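Local coordinates for protein carboxypeptidase A (Helicoverpa armigera, PDB 1JQG) that is a zinc-dependent metallopeptidase of the M14 family, here in its proenzyme form, and probably removes C-terminal residues from dietary peptides in the insect mid-gut, at residues 68-73 against 87-92; 136-141 against 197-202; 158-161 against 165-168; 235-240 against 282-287; 263-268 against 273-278. All coordinates share one frame; numbering follows the deposited sequence.

Contact 1 (68-73 against 87-92)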
# COMPACT_ATOMS: atom_id res chain seq x y z
N PHE A 68 -7.93 0.17 27.22
CA PHE A 68 -7.25 -0.32 28.40
C PHE A 68 -5.78 0.05 28.45
O PHE A 68 -5.05 -0.44 29.31
CB PHE A 68 -7.42 -1.84 28.53
CG PHE A 68 -8.83 -2.26 28.83
CD1 PHE A 68 -9.53 -3.05 27.93
CD2 PHE A 68 -9.48 -1.87 29.99
CE1 PHE A 68 -10.83 -3.45 28.18
CE2 PHE A 68 -10.78 -2.27 30.24
CZ PHE A 68 -11.46 -3.06 29.34
N LYS A 69 -5.33 0.92 27.55
CA LYS A 69 -3.94 1.35 27.51
C LYS A 69 -3.82 2.86 27.39
O LYS A 69 -2.72 3.39 27.42
CB LYS A 69 -3.21 0.71 26.33
CG LYS A 69 -2.83 -0.75 26.54
CD LYS A 69 -2.28 -1.33 25.25
CE LYS A 69 -1.80 -2.75 25.41
NZ LYS A 69 -1.26 -3.27 24.11
N ARG A 70 -4.94 3.56 27.33
CA ARG A 70 -4.99 5.00 27.18
C ARG A 70 -4.32 5.74 28.33
O ARG A 70 -3.61 6.72 28.11
CB ARG A 70 -6.41 5.53 27.00
CG ARG A 70 -7.09 5.09 25.72
CD ARG A 70 -8.46 5.71 25.60
NE ARG A 70 -8.43 7.16 25.82
CZ ARG A 70 -9.46 7.96 25.51
NH1 ARG A 70 -10.59 7.49 24.98
NH2 ARG A 70 -9.27 9.26 25.78
N GLU A 71 -4.56 5.27 29.55
CA GLU A 71 -4.00 5.89 30.75
C GLU A 71 -2.49 5.68 30.86
O GLU A 71 -1.74 6.60 31.21
CB GLU A 71 -4.70 5.37 32.01
CG GLU A 71 -4.42 6.16 33.28
CD GLU A 71 -5.35 5.80 34.42
OE1 GLU A 71 -5.16 4.76 35.11
OE2 GLU A 71 -6.33 6.55 34.67
N ILE A 72 -2.03 4.46 30.57
CA ILE A 72 -0.61 4.13 30.61
C ILE A 72 0.16 4.88 29.52
O ILE A 72 1.30 5.31 29.72
CB ILE A 72 -0.39 2.62 30.43
CG1 ILE A 72 -1.10 1.81 31.53
CG2 ILE A 72 1.09 2.30 30.41
CD1 ILE A 72 -1.04 0.31 31.25
N PHE A 73 -0.46 4.99 28.35
CA PHE A 73 0.14 5.59 27.17
C PHE A 73 0.46 7.07 27.40
O PHE A 73 1.60 7.49 27.18
CB PHE A 73 -0.74 5.40 25.94
CG PHE A 73 -0.35 6.22 24.75
CD1 PHE A 73 -1.02 7.38 24.38
CD2 PHE A 73 0.73 5.78 23.97
CE1 PHE A 73 -0.62 8.07 23.25
CE2 PHE A 73 1.12 6.48 22.85
CZ PHE A 73 0.44 7.63 22.48
N GLU A 87 -7.34 13.12 19.24
CA GLU A 87 -7.99 13.44 18.00
C GLU A 87 -9.37 12.81 17.91
O GLU A 87 -10.34 13.39 17.43
CB GLU A 87 -7.11 13.02 16.81
CG GLU A 87 -7.72 13.46 15.47
CD GLU A 87 -6.78 13.20 14.30
OE1 GLU A 87 -5.89 14.05 14.11
OE2 GLU A 87 -6.98 12.18 13.60
N VAL A 88 -9.43 11.53 18.24
CA VAL A 88 -10.64 10.73 18.17
C VAL A 88 -10.77 9.92 19.46
O VAL A 88 -9.91 9.10 19.74
CB VAL A 88 -10.66 9.77 16.99
CG1 VAL A 88 -12.03 9.09 16.85
CG2 VAL A 88 -10.33 10.42 15.65
N GLU A 89 -11.82 10.14 20.22
CA GLU A 89 -12.01 9.46 21.50
C GLU A 89 -12.52 8.04 21.31
O GLU A 89 -12.19 7.16 22.11
CB GLU A 89 -12.94 10.27 22.41
CG GLU A 89 -13.00 9.72 23.83
CD GLU A 89 -13.77 10.64 24.77
OE1 GLU A 89 -13.05 11.45 25.40
OE2 GLU A 89 -15.01 10.56 24.86
N ASN A 90 -13.37 7.84 20.29
CA ASN A 90 -13.86 6.49 19.99
C ASN A 90 -13.92 6.30 18.48
O ASN A 90 -14.84 6.82 17.86
CB ASN A 90 -15.22 6.28 20.62
CG ASN A 90 -15.69 4.84 20.58
OD1 ASN A 90 -15.04 3.90 20.12
ND2 ASN A 90 -16.91 4.62 21.06
N VAL A 91 -12.96 5.58 17.92
CA VAL A 91 -12.90 5.30 16.49
C VAL A 91 -14.06 4.48 15.93
O VAL A 91 -14.26 4.40 14.72
CB VAL A 91 -11.58 4.61 16.07
CG1 VAL A 91 -10.35 5.43 16.35
CG2 VAL A 91 -11.48 3.25 16.76
N LYS A 92 -14.87 3.89 16.78
CA LYS A 92 -16.00 3.08 16.39
C LYS A 92 -16.99 3.90 15.58
O LYS A 92 -17.45 3.44 14.53
CB LYS A 92 -16.72 2.48 17.59
CG LYS A 92 -17.81 1.49 17.24
CD LYS A 92 -18.37 0.84 18.48
CE LYS A 92 -19.39 -0.23 18.15
NZ LYS A 92 -19.56 -1.05 19.39
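Within the activation peptide, Arg70 at the start of helix 70-80 reaches to Glu89, which follows strand 83-88, in a fold whose βαββαβ order and antiparallel sheet are ferredoxin-like. One corner of the guanidinium does the touching. Arg70 NH1 comes to 3.3 Å from the carbonyl oxygen of Glu89, at an angle too poor for a hydrogen bond, and the CG of Glu89 lies in the guanidinium plane at its edge, 3.5 Å from Arg70 NH1. A bend in the arginine chain at chi3 (50°) carries the head there, while Glu89, with CG anti to its backbone N (chi1 -171°), crosses it at about a right angle. The carboxylate is tilted by 43° from the guanidinium, and Glu89 OE1 stays 4.4 Å from Arg70 NH2, too far for a salt bridge. Arg70 also makes a weak hydrogen bond through NE to Tyr27 OH and packs on Ala25 and Val65, so a long, flexible chain with a polar head suits this surface seam. Beyond Glu89, Asn90 OD1 accepts a weak bond from Lys92 N, and a firmer one from Gly23 N, as the chain enters helix 92-108. The chemistry implies a probably loose electrostatic attraction, and not a fixed ion pair.

Contact 2 (136-141 against 197-202)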
# COMPACT_ATOMS: atom_id res chain seq x y z
N LYS A 136 -11.73 -12.60 -21.19
CA LYS A 136 -12.69 -13.05 -22.20
C LYS A 136 -13.03 -12.02 -23.28
O LYS A 136 -13.19 -12.37 -24.43
CB LYS A 136 -14.02 -13.37 -21.50
CG LYS A 136 -13.93 -14.55 -20.55
CD LYS A 136 -15.30 -14.89 -19.97
CE LYS A 136 -15.15 -15.72 -18.67
NZ LYS A 136 -16.48 -15.84 -17.99
N GLU A 137 -13.12 -10.75 -22.91
CA GLU A 137 -13.49 -9.69 -23.85
C GLU A 137 -12.30 -9.11 -24.59
O GLU A 137 -12.43 -8.62 -25.72
CB GLU A 137 -14.20 -8.54 -23.11
CG GLU A 137 -14.95 -7.56 -23.99
CD GLU A 137 -15.71 -6.50 -23.21
OE1 GLU A 137 -15.90 -6.76 -22.00
OE2 GLU A 137 -16.12 -5.44 -23.73
N PHE A 138 -11.11 -9.13 -23.97
CA PHE A 138 -9.90 -8.60 -24.57
C PHE A 138 -8.73 -9.59 -24.57
O PHE A 138 -7.67 -9.37 -23.92
CB PHE A 138 -9.50 -7.31 -23.79
CG PHE A 138 -10.63 -6.32 -23.69
CD1 PHE A 138 -11.30 -6.20 -22.48
CD2 PHE A 138 -11.06 -5.55 -24.76
CE1 PHE A 138 -12.37 -5.31 -22.32
CE2 PHE A 138 -12.12 -4.66 -24.59
CZ PHE A 138 -12.80 -4.53 -23.40
N PRO A 139 -8.86 -10.72 -25.26
CA PRO A 139 -7.89 -11.79 -25.24
C PRO A 139 -6.58 -11.48 -25.93
O PRO A 139 -5.57 -12.10 -25.63
CB PRO A 139 -8.64 -12.95 -25.92
CG PRO A 139 -9.57 -12.28 -26.86
CD PRO A 139 -10.06 -11.11 -26.05
N ASN A 140 -6.58 -10.53 -26.86
CA ASN A 140 -5.33 -10.15 -27.53
C ASN A 140 -4.38 -9.29 -26.72
O ASN A 140 -3.21 -9.14 -27.10
CB ASN A 140 -5.67 -9.46 -28.87
CG ASN A 140 -6.03 -10.47 -29.94
OD1 ASN A 140 -7.10 -11.10 -29.98
ND2 ASN A 140 -5.08 -10.61 -30.86
N VAL A 141 -4.88 -8.55 -25.74
CA VAL A 141 -4.01 -7.76 -24.86
C VAL A 141 -3.99 -8.18 -23.40
O VAL A 141 -2.98 -7.96 -22.75
CB VAL A 141 -4.36 -6.27 -24.97
CG1 VAL A 141 -4.20 -5.72 -26.38
CG2 VAL A 141 -5.78 -6.04 -24.46
N LYS A 197 -7.56 2.37 -17.98
CA LYS A 197 -6.95 3.17 -19.06
C LYS A 197 -6.09 2.37 -20.02
O LYS A 197 -5.90 2.78 -21.15
CB LYS A 197 -6.09 4.32 -18.51
CG LYS A 197 -6.95 5.44 -17.88
CD LYS A 197 -7.66 6.10 -19.06
CE LYS A 197 -8.63 7.17 -18.61
NZ LYS A 197 -9.12 7.84 -19.87
N LEU A 198 -5.57 1.21 -19.59
CA LEU A 198 -4.78 0.36 -20.47
C LEU A 198 -5.62 -0.64 -21.26
O LEU A 198 -5.16 -1.22 -22.23
CB LEU A 198 -3.70 -0.36 -19.66
CG LEU A 198 -2.63 0.48 -19.00
CD1 LEU A 198 -1.78 -0.40 -18.09
CD2 LEU A 198 -1.72 1.18 -20.00
N VAL A 199 -6.84 -0.91 -20.82
CA VAL A 199 -7.70 -1.90 -21.46
C VAL A 199 -9.02 -1.32 -21.93
O VAL A 199 -9.30 -1.55 -23.09
CB VAL A 199 -7.97 -3.08 -20.49
CG1 VAL A 199 -8.77 -4.23 -21.10
CG2 VAL A 199 -6.67 -3.65 -19.91
N ILE A 200 -9.84 -0.76 -21.05
CA ILE A 200 -11.17 -0.31 -21.32
C ILE A 200 -11.23 0.97 -22.13
O ILE A 200 -11.89 1.03 -23.17
CB ILE A 200 -12.00 -0.09 -20.02
CG1 ILE A 200 -11.97 -1.35 -19.15
CG2 ILE A 200 -13.43 0.33 -20.35
CD1 ILE A 200 -12.55 -2.58 -19.76
N ASP A 201 -10.59 2.02 -21.65
CA ASP A 201 -10.58 3.32 -22.27
C ASP A 201 -9.17 3.75 -22.64
O ASP A 201 -8.55 4.45 -21.85
CB ASP A 201 -11.20 4.38 -21.34
CG ASP A 201 -11.49 5.68 -22.05
OD1 ASP A 201 -11.59 6.64 -21.29
OD2 ASP A 201 -11.61 5.69 -23.30
N VAL A 202 -8.63 3.18 -23.71
CA VAL A 202 -7.26 3.45 -24.14
C VAL A 202 -7.17 4.78 -24.90
O VAL A 202 -7.40 4.85 -26.12
CB VAL A 202 -6.74 2.32 -25.05
CG1 VAL A 202 -5.25 2.53 -25.33
CG2 VAL A 202 -7.00 0.96 -24.42
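Phe138 lays its ring against two aliphatic side chains at the end of helix 187-200. The CG1 methyl of Val199 sits above the rim of the ring, 3.5 Å from Phe138 CD1, and Ile200 meets the next carbon along, its CD1 being 3.7 Å from Phe138 CE1. Val199 puts CG1 there by holding it anti to the backbone N (chi1 -175°), and Val199 O lies over the same face of the ring. Glu137 CG stands over the opposite face, toward the rim, sandwiching the ring. Phe138 is the first residue to leave the helical conformation after helix 124-137, and the contact thus joins the C-terminal ends of two helices that cover the same face of the mixed central sheet of the zinc carboxypeptidase fold. Flat and apolar, the phenylalanine can serve a branched valine and a longer isoleucine at once. Farther out, Ile200 also packs on Tyr130 and Leu134 of helix 124-137. Arg115 touches both Phe138 and Ile200 and forms a salt bridge with Glu137. On the other helix, where a wider pi-type turn spans 197-200, Lys197 NZ pairs with Asp201 OD1 at 3.1 Å in a salt bridge.

Contact 3 (158-161 against 165-168)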
# COMPACT_ATOMS: atom_id res chain seq x y z
N TYR A 158 -3.37 -12.07 -11.22
CA TYR A 158 -2.89 -10.77 -11.64
C TYR A 158 -3.06 -10.73 -13.15
O TYR A 158 -3.20 -11.77 -13.80
CB TYR A 158 -1.43 -10.52 -11.20
CG TYR A 158 -0.40 -11.46 -11.79
CD1 TYR A 158 0.36 -11.13 -12.90
CD2 TYR A 158 -0.22 -12.72 -11.24
CE1 TYR A 158 1.29 -12.01 -13.43
CE2 TYR A 158 0.71 -13.60 -11.75
CZ TYR A 158 1.47 -13.25 -12.85
OH TYR A 158 2.37 -14.17 -13.32
N LEU A 159 -2.89 -9.53 -13.72
CA LEU A 159 -3.01 -9.36 -15.16
C LEU A 159 -1.65 -9.19 -15.82
O LEU A 159 -0.78 -8.51 -15.34
CB LEU A 159 -3.97 -8.18 -15.38
CG LEU A 159 -5.46 -8.41 -15.17
CD1 LEU A 159 -6.25 -7.23 -15.73
CD2 LEU A 159 -5.98 -9.68 -15.82
N ARG A 160 -1.55 -9.61 -17.08
CA ARG A 160 -0.40 -9.34 -17.94
C ARG A 160 -0.91 -8.63 -19.18
O ARG A 160 -1.50 -9.28 -20.04
CB ARG A 160 0.29 -10.65 -18.33
CG ARG A 160 1.16 -11.23 -17.22
CD ARG A 160 2.12 -12.27 -17.80
NE ARG A 160 1.42 -13.44 -18.30
CZ ARG A 160 1.92 -14.46 -18.95
NH1 ARG A 160 3.21 -14.50 -19.22
NH2 ARG A 160 1.12 -15.44 -19.35
N ILE A 161 -0.84 -7.32 -19.20
CA ILE A 161 -1.32 -6.51 -20.32
C ILE A 161 -0.20 -6.28 -21.34
O ILE A 161 0.89 -5.80 -21.04
CB ILE A 161 -1.86 -5.15 -19.80
CG1 ILE A 161 -2.91 -5.40 -18.71
CG2 ILE A 161 -2.36 -4.35 -20.99
CD1 ILE A 161 -3.51 -4.27 -17.93
N ASN A 165 1.89 -10.00 -26.37
CA ASN A 165 1.81 -11.14 -25.47
C ASN A 165 3.10 -11.48 -24.76
O ASN A 165 3.53 -12.65 -24.65
CB ASN A 165 1.29 -12.32 -26.29
CG ASN A 165 0.92 -13.52 -25.43
OD1 ASN A 165 0.21 -13.39 -24.42
ND2 ASN A 165 1.44 -14.69 -25.82
N PHE A 166 3.81 -10.48 -24.23
CA PHE A 166 5.08 -10.66 -23.56
C PHE A 166 6.14 -11.41 -24.36
O PHE A 166 7.05 -11.99 -23.75
CB PHE A 166 4.82 -11.35 -22.20
CG PHE A 166 4.46 -10.38 -21.10
CD1 PHE A 166 3.31 -9.61 -21.19
CD2 PHE A 166 5.24 -10.23 -19.97
CE1 PHE A 166 2.97 -8.72 -20.19
CE2 PHE A 166 4.90 -9.33 -18.98
CZ PHE A 166 3.76 -8.57 -19.07
N GLN A 167 6.04 -11.38 -25.69
CA GLN A 167 6.90 -12.11 -26.59
C GLN A 167 8.09 -11.29 -27.04
O GLN A 167 9.17 -11.83 -27.23
CB GLN A 167 6.08 -12.54 -27.82
CG GLN A 167 4.93 -13.47 -27.52
CD GLN A 167 5.33 -14.81 -26.92
OE1 GLN A 167 5.75 -14.84 -25.76
NE2 GLN A 167 5.16 -15.82 -27.78
N ASP A 168 7.91 -10.00 -27.24
CA ASP A 168 8.96 -9.10 -27.69
C ASP A 168 9.73 -8.64 -26.45
O ASP A 168 9.29 -7.71 -25.76
CB ASP A 168 8.39 -7.93 -28.48
CG ASP A 168 9.43 -7.02 -29.08
OD1 ASP A 168 9.16 -5.81 -29.23
OD2 ASP A 168 10.53 -7.51 -29.41
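Arg160 turns its CG to the side opposite its carbonyl carbon (chi1 -78°) and runs on extended at chi2 (-163°), which lays its methylenes across the ring of Phe166; a bend at chi3 then turns the guanidinium. The phenylalanine is delivered from the other side by two consecutive residues, Asn165 and Phe166, whose backbones both adopt left-handed helical angles and curl the chain back toward the strand it has just left. The result is a CH-pi contact: Arg160 CD stands over the middle of one ring face, 4.1 Å from the centroid of the Phe166 ring and only 6° off its normal. Nearer the rim, Arg160 CB is 3.8 Å from Phe166 CE1. The charged end lies farther away, with Arg160 CZ 5.6 Å from the centroid of the Phe166 ring, so any cation-pi attraction is weak at most. A long aliphatic stem with a polar head suits this place, because the stem covers the ring while the head can stay near the surface. Ile161 adds its backbone oxygen, 3.7 Å from Phe166 CE1. Replacing Phe166 with alanine would probably uncover the Arg160 methylenes and set that arm free to turn. The ring also packs on Asp212 and Ile214 of strand 212-216 and meets His295, while Leu159 and Ile161, on the opposite face of strand 155-161, pack under helices 124-137 and 187-200.

Contact 4 (235-240 against 282-287)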
# COMPACT_ATOMS: atom_id res chain seq x y z
N ARG A 235 -3.95 -5.17 8.96
CA ARG A 235 -3.00 -4.92 7.87
C ARG A 235 -2.18 -6.15 7.46
O ARG A 235 -1.62 -6.20 6.37
CB ARG A 235 -2.05 -3.78 8.26
CG ARG A 235 -1.26 -4.03 9.53
CD ARG A 235 -0.41 -2.82 9.92
NE ARG A 235 0.68 -2.63 8.97
CZ ARG A 235 1.92 -2.33 9.35
NH1 ARG A 235 2.17 -2.21 10.65
NH2 ARG A 235 2.90 -2.14 8.46
N LYS A 236 -1.98 -7.09 8.36
CA LYS A 236 -1.13 -8.25 8.10
C LYS A 236 -1.92 -9.31 7.34
O LYS A 236 -3.13 -9.26 7.05
CB LYS A 236 -0.62 -8.79 9.44
CG LYS A 236 0.22 -7.82 10.23
CD LYS A 236 0.82 -8.45 11.49
CE LYS A 236 -0.29 -8.75 12.50
NZ LYS A 236 0.31 -9.53 13.62
N ASN A 237 -1.26 -10.43 7.01
CA ASN A 237 -2.01 -11.55 6.41
C ASN A 237 -2.70 -12.35 7.53
O ASN A 237 -2.89 -11.81 8.64
CB ASN A 237 -1.08 -12.41 5.61
CG ASN A 237 -0.05 -13.22 6.40
OD1 ASN A 237 0.23 -12.89 7.58
ND2 ASN A 237 0.57 -14.26 5.86
N ARG A 238 -3.18 -13.56 7.21
CA ARG A 238 -3.91 -14.33 8.22
C ARG A 238 -3.22 -15.64 8.60
O ARG A 238 -3.85 -16.70 8.69
CB ARG A 238 -5.34 -14.55 7.71
CG ARG A 238 -6.16 -13.30 7.53
CD ARG A 238 -6.43 -12.55 8.83
NE ARG A 238 -7.39 -13.27 9.67
CZ ARG A 238 -7.61 -13.01 10.95
NH1 ARG A 238 -6.95 -12.04 11.58
NH2 ARG A 238 -8.51 -13.79 11.54
N ALA A 239 -1.91 -15.60 8.75
CA ALA A 239 -1.13 -16.83 9.00
C ALA A 239 -1.21 -17.27 10.45
O ALA A 239 -1.01 -16.47 11.38
CB ALA A 239 0.33 -16.66 8.59
N THR A 240 -1.47 -18.57 10.61
CA THR A 240 -1.57 -19.16 11.97
C THR A 240 -0.33 -19.97 12.26
O THR A 240 0.65 -19.97 11.49
CB THR A 240 -2.81 -20.03 12.11
OG1 THR A 240 -2.87 -20.97 11.04
CG2 THR A 240 -4.11 -19.25 12.04
N GLU A 282 5.80 -16.36 4.02
CA GLU A 282 4.38 -16.31 3.67
C GLU A 282 4.19 -16.54 2.19
O GLU A 282 5.06 -16.14 1.41
CB GLU A 282 3.80 -14.96 4.11
CG GLU A 282 4.03 -14.63 5.56
CD GLU A 282 3.76 -15.80 6.50
OE1 GLU A 282 2.64 -16.33 6.41
OE2 GLU A 282 4.74 -16.09 7.26
N PRO A 283 3.11 -17.21 1.81
CA PRO A 283 2.77 -17.47 0.43
C PRO A 283 2.48 -16.23 -0.39
O PRO A 283 2.87 -16.19 -1.57
CB PRO A 283 1.51 -18.36 0.53
CG PRO A 283 0.88 -17.90 1.80
CD PRO A 283 2.05 -17.70 2.74
N GLU A 284 1.95 -15.18 0.23
CA GLU A 284 1.62 -13.94 -0.45
C GLU A 284 2.88 -13.23 -0.97
O GLU A 284 2.93 -12.68 -2.07
CB GLU A 284 0.83 -13.00 0.45
CG GLU A 284 -0.55 -13.51 0.84
CD GLU A 284 -0.55 -14.45 2.03
OE1 GLU A 284 -1.58 -15.11 2.29
OE2 GLU A 284 0.46 -14.59 2.72
N SER A 285 3.91 -13.18 -0.15
CA SER A 285 5.18 -12.58 -0.52
C SER A 285 5.97 -13.47 -1.48
O SER A 285 6.75 -13.04 -2.33
CB SER A 285 5.99 -12.26 0.74
OG SER A 285 6.29 -13.45 1.44
N SER A 286 5.78 -14.78 -1.39
CA SER A 286 6.48 -15.73 -2.22
C SER A 286 6.01 -15.59 -3.66
O SER A 286 6.81 -15.65 -4.56
CB SER A 286 6.23 -17.18 -1.70
OG SER A 286 6.85 -17.40 -0.45
N VAL A 287 4.68 -15.47 -3.85
CA VAL A 287 4.13 -15.36 -5.19
C VAL A 287 4.64 -14.10 -5.90
O VAL A 287 4.91 -14.10 -7.11
CB VAL A 287 2.59 -15.43 -5.24
CG1 VAL A 287 2.06 -16.72 -4.60
CG2 VAL A 287 1.96 -14.27 -4.52
O HOH W 1 -2.88 -14.86 4.97
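Asn237 ties two glutamates to one amide nitrogen in the buried, close-packed part of this contact. Its ND2 donates to Glu284 OE2 at 3.2 Å and to Glu282 OE1 at 3.0 Å, with both acceptors near the amide plane. The carboxylates stand almost upright to that plane, turned 84° for Glu282 and 89° for Glu284. Glu282 OE1 is met on its anti side, tilted from the plane, and Glu284 OE2 from above. The asparagine places CG between its backbone N and carbonyl carbon (chi1 69°), which sends the amide in between the two acids, while its OD1 accepts from Val251 N. Beside this, the small Ala239 fits its CB against Glu282 OE1, 3.2 Å away. Glu282 OE2 is held by Tyr242 OH and Glu284 OE1 by Phe151 N. Both acids sit at the start of helix 283-294, Glu282 being its N-cap residue, and the positive end of the helix would be expected to ease their charge; Glu282 O takes bonds from Ser286 N and from the hydroxyls of Ser285 and Ser286. With an aspartate in place of Asn237, Glu282 OE1 and Glu284 OE2 would probably lose the N-H donor group they share and face a third negative group. The loose side lies toward Arg238, whose side chain turns away to a cation-pi contact with Trp234. There a water replaces direct contact, accepting from Arg238 N at 2.6 Å and donating to Glu284 OE1 at 3.0 Å.

Contact 5 (263-268 against 273-278)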
# COMPACT_ATOMS: atom_id res chain seq x y z
N THR A 263 16.10 -7.00 10.09
CA THR A 263 17.03 -6.03 10.68
C THR A 263 16.27 -4.85 11.28
O THR A 263 16.73 -4.22 12.22
CB THR A 263 18.07 -5.52 9.68
OG1 THR A 263 17.37 -4.92 8.58
CG2 THR A 263 18.97 -6.67 9.26
N ALA A 264 15.09 -4.57 10.72
CA ALA A 264 14.31 -3.43 11.23
C ALA A 264 12.82 -3.75 11.31
O ALA A 264 11.98 -3.03 10.77
CB ALA A 264 14.60 -2.19 10.39
N SER A 265 12.48 -4.78 12.05
CA SER A 265 11.11 -5.24 12.22
C SER A 265 10.93 -5.99 13.54
O SER A 265 11.90 -6.21 14.26
CB SER A 265 10.72 -6.14 11.05
OG SER A 265 11.78 -7.06 10.83
N SER A 266 9.70 -6.27 13.93
CA SER A 266 9.36 -6.90 15.17
C SER A 266 9.50 -8.42 15.17
O SER A 266 9.26 -9.14 14.20
CB SER A 266 7.90 -6.58 15.59
OG SER A 266 7.74 -7.38 16.78
N SER A 267 9.75 -8.97 16.35
CA SER A 267 10.00 -10.38 16.53
C SER A 267 8.83 -11.04 17.24
O SER A 267 8.82 -12.25 17.42
CB SER A 267 11.28 -10.60 17.34
OG SER A 267 12.33 -10.22 16.45
N SER A 268 7.84 -10.24 17.58
CA SER A 268 6.63 -10.72 18.24
C SER A 268 5.50 -10.84 17.23
O SER A 268 5.28 -9.95 16.41
CB SER A 268 6.22 -9.74 19.35
OG SER A 268 5.05 -10.17 20.04
N THR A 273 4.07 -5.33 12.91
CA THR A 273 5.25 -5.33 12.07
C THR A 273 6.06 -6.59 12.19
O THR A 273 7.25 -6.57 11.93
CB THR A 273 6.13 -4.10 12.39
OG1 THR A 273 6.62 -4.13 13.70
CG2 THR A 273 5.30 -2.86 12.16
N PHE A 274 5.43 -7.69 12.56
CA PHE A 274 6.08 -8.99 12.65
C PHE A 274 6.60 -9.46 11.29
O PHE A 274 5.74 -9.57 10.42
CB PHE A 274 5.11 -10.03 13.21
CG PHE A 274 5.71 -11.40 13.40
CD1 PHE A 274 6.93 -11.54 14.03
CD2 PHE A 274 5.03 -12.54 12.94
CE1 PHE A 274 7.50 -12.79 14.22
CE2 PHE A 274 5.60 -13.78 13.13
CZ PHE A 274 6.83 -13.92 13.78
N HIS A 275 7.88 -9.82 11.24
CA HIS A 275 8.55 -10.19 10.00
C HIS A 275 8.30 -11.63 9.59
O HIS A 275 8.72 -12.00 8.48
CB HIS A 275 10.05 -9.85 10.10
CG HIS A 275 10.76 -10.37 11.30
ND1 HIS A 275 10.56 -11.66 11.77
CD2 HIS A 275 11.70 -9.79 12.10
CE1 HIS A 275 11.33 -11.82 12.83
NE2 HIS A 275 12.03 -10.71 13.05
N GLY A 276 7.76 -12.47 10.48
CA GLY A 276 7.70 -13.91 10.17
C GLY A 276 8.88 -14.79 10.57
O GLY A 276 9.82 -14.32 11.20
N ARG A 277 8.80 -16.07 10.22
CA ARG A 277 9.81 -17.07 10.49
C ARG A 277 11.12 -16.73 9.78
O ARG A 277 12.18 -16.87 10.39
CB ARG A 277 9.36 -18.47 10.01
CG ARG A 277 8.26 -19.10 10.83
CD ARG A 277 7.77 -20.37 10.14
NE ARG A 277 6.65 -20.96 10.87
CZ ARG A 277 5.39 -20.92 10.44
NH1 ARG A 277 5.20 -20.31 9.28
NH2 ARG A 277 4.39 -21.48 11.10
N SER A 278 11.02 -16.37 8.52
CA SER A 278 12.13 -16.06 7.66
C SER A 278 11.64 -15.24 6.45
O SER A 278 10.48 -14.84 6.38
CB SER A 278 12.81 -17.32 7.09
OG SER A 278 11.84 -17.94 6.25
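Ser266 and Phe274 form a single beta bridge that pinches the long irregular loop between helices 221-228 and 283-294, on either side of disulfide-bonded Cys270. Ser266 N donates to Thr273 O at 3.2 Å, and a weak return bond runs from His275 N to Ser266 O at 3.3 Å. That same oxygen lies over the centre of the His275 imidazole. The ring is brought beneath it by a CG placed between backbone N and carbonyl carbon (chi1 51°). Ser265 OG meets the ring at its edge, in plane, 3.0 Å from His275 CD2, and Ser267 OG gives a weak bond to His275 NE2 at 3.4 Å. At another edge of the imidazole, close to its plane, His275 ND1 donates to Gly276 O at 2.8 Å, which helps fix the ring's rotation. Small hydroxyl residues suit such a crossing, as they can approach a ring or bond back to their own chain. Gly276 adopts backbone angles that would jam a side chain against the preceding carbonyl, and its N stands over the Phe274 ring. Ser266 OG accepts from Ser268 N at 3.0 Å, an ST turn, and the whole is a single isolated bridge, one of its two backbone bonds weak, that pins an irregular loop.

Overall arrangement
From the N terminus, contact 1 comes first: within the activation peptide it closes a short helix-and-strand excursion, from the start of helix 70-80 to just beyond strand 83-88, and finishes before the others begin. In the catalytic domain, contact 2 joins the ends of helices 124-137 and 187-200, and contact 3, linking strand 155-161 to the loop that follows it, is nested inside that span. The two meet where Val199 and Leu198 pack on Ile161. Contact 4 then closes the long loop before helix 283-294, with contact 5 nested inside it; Arg235 packs on Thr273 between them. Contacts 2 and 3 lie across the chain's centre from contact 1.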